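Local coordinates for protein acetyltransferase of GNAT family (Staphylococcus aureus subsp. aureus Mu50, PDB 3D8P) that probably transfers an acetyl group from acetyl-coenzyme A to an acceptor not yet identified, as other members of the GNAT family do, at residues L22-K26 with N27-I31. Residues are numbered along the deposited sequence; the frame is centred on the assembly and turned at random. Where two conformers were deposited one is given.
Sequences LSIQK and NEFNI
Ile-24 lays its CG2 methyl alongside the Phe-29 ring, 3.9 Å from CD2, with the two side chains running the same way; CG2 gets there because it stands anti to the backbone N (chi1 to CG1 -63°). The carbonyl O of Ile-24 lies at the edge of that ring, near its plane, 3.5 Å from CD2. Ile-24 CG2 also lies 3.7 Å from OE1 of Glu-28, whose extended side chain runs beside it and makes a salt bridge from OE2 to Arg-91. Ser-23 O takes Asn-27 N at 2.9 Å from above the carbonyl plane. The i to i+5 spacing appears weakly from Glu-28 N to Ser-23 O and becomes the stronger bond from Phe-29 N to Ile-24 O, 3.0 Å, which Glu-28 N joins weakly. Helix 14-28 thus widens into a pi-type end, after which Asn-30, with positive phi (52°), turns the chain so that Ile-31 N closes on Gln-25 O at 2.8 Å (N-H...O 164°). A water that donates to Ile-31 O accepts a weak hydrogen bond from Lys-26 NZ. Backbone N-H groups thus satisfy the carbonyls of Ser-23, Ile-24 and Gln-25, while Lys-26 NZ ties the helix end to the following chain through Ile-33 O and the water.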
# COMPACT_ATOMS: atom_id res chain seq x y z
N LEU A 22 10.42 -6.50 3.38
CA LEU A 22 10.93 -7.21 4.54
C LEU A 22 12.04 -6.49 5.31
O LEU A 22 12.08 -6.59 6.53
CB LEU A 22 11.45 -8.61 4.16
CG LEU A 22 10.43 -9.71 3.85
CD1 LEU A 22 11.16 -10.98 3.32
CD2 LEU A 22 9.60 -10.01 5.07
N SER A 23 12.95 -5.80 4.61
CA SER A 23 14.02 -5.05 5.29
C SER A 23 13.44 -3.90 6.12
O SER A 23 13.86 -3.68 7.25
CB SER A 23 15.09 -4.52 4.31
OG SER A 23 14.55 -3.48 3.49
N ILE A 24 12.48 -3.17 5.55
CA ILE A 24 11.78 -2.10 6.28
C ILE A 24 11.00 -2.64 7.49
O ILE A 24 11.15 -2.13 8.61
CB ILE A 24 10.82 -1.32 5.32
CG1 ILE A 24 11.62 -0.61 4.20
CG2 ILE A 24 9.98 -0.28 6.12
CD1 ILE A 24 10.73 0.09 3.18
N GLN A 25 10.15 -3.63 7.25
CA GLN A 25 9.33 -4.26 8.30
C GLN A 25 10.14 -4.82 9.47
O GLN A 25 9.84 -4.53 10.64
CB GLN A 25 8.54 -5.44 7.73
CG GLN A 25 7.31 -5.09 6.95
CD GLN A 25 6.74 -6.30 6.21
OE1 GLN A 25 7.44 -7.28 5.98
NE2 GLN A 25 5.48 -6.22 5.83
N LYS A 26 11.16 -5.61 9.13
CA LYS A 26 11.93 -6.38 10.13
C LYS A 26 13.12 -5.65 10.71
O LYS A 26 13.38 -5.74 11.90
CB LYS A 26 12.43 -7.70 9.52
CG LYS A 26 11.31 -8.59 8.96
CD LYS A 26 11.82 -9.93 8.40
CE LYS A 26 12.38 -10.85 9.49
NZ LYS A 26 11.36 -11.18 10.54
N ASN A 27 13.86 -4.97 9.85
CA ASN A 27 15.07 -4.28 10.29
C ASN A 27 14.79 -2.92 10.89
O ASN A 27 15.31 -2.60 11.96
CB ASN A 27 16.09 -4.13 9.16
CG ASN A 27 16.62 -5.47 8.66
OD1 ASN A 27 16.79 -6.43 9.44
ND2 ASN A 27 16.92 -5.54 7.37
N GLU A 28 13.98 -2.12 10.21
CA GLU A 28 13.75 -0.74 10.65
C GLU A 28 12.65 -0.62 11.71
O GLU A 28 12.81 0.14 12.68
CB GLU A 28 13.44 0.18 9.47
CG GLU A 28 13.00 1.60 9.87
CD GLU A 28 12.68 2.50 8.69
OE1 GLU A 28 12.48 1.98 7.56
OE2 GLU A 28 12.61 3.73 8.90
N PHE A 29 11.54 -1.32 11.52
CA PHE A 29 10.41 -1.25 12.45
C PHE A 29 10.33 -2.39 13.46
O PHE A 29 9.45 -2.37 14.33
CB PHE A 29 9.09 -1.05 11.69
CG PHE A 29 8.93 0.33 11.15
CD1 PHE A 29 8.46 1.35 11.97
CD2 PHE A 29 9.32 0.64 9.85
CE1 PHE A 29 8.35 2.65 11.50
CE2 PHE A 29 9.22 1.93 9.37
CZ PHE A 29 8.73 2.94 10.19
N ASN A 30 11.23 -3.36 13.33
CA ASN A 30 11.29 -4.51 14.23
C ASN A 30 9.91 -5.22 14.35
O ASN A 30 9.53 -5.67 15.43
CB ASN A 30 11.86 -4.08 15.59
CG ASN A 30 13.28 -3.48 15.47
OD1 ASN A 30 13.50 -2.30 15.79
ND2 ASN A 30 14.23 -4.28 15.01
N ILE A 31 9.19 -5.33 13.24
CA ILE A 31 7.89 -6.01 13.22
C ILE A 31 8.10 -7.52 13.18
O ILE A 31 8.94 -8.01 12.43
CB ILE A 31 7.05 -5.58 12.05
CG1 ILE A 31 6.71 -4.09 12.24
CG2 ILE A 31 5.79 -6.43 11.99
CD1 ILE A 31 6.10 -3.44 11.05
O HOH W 1 11.59 -8.93 12.97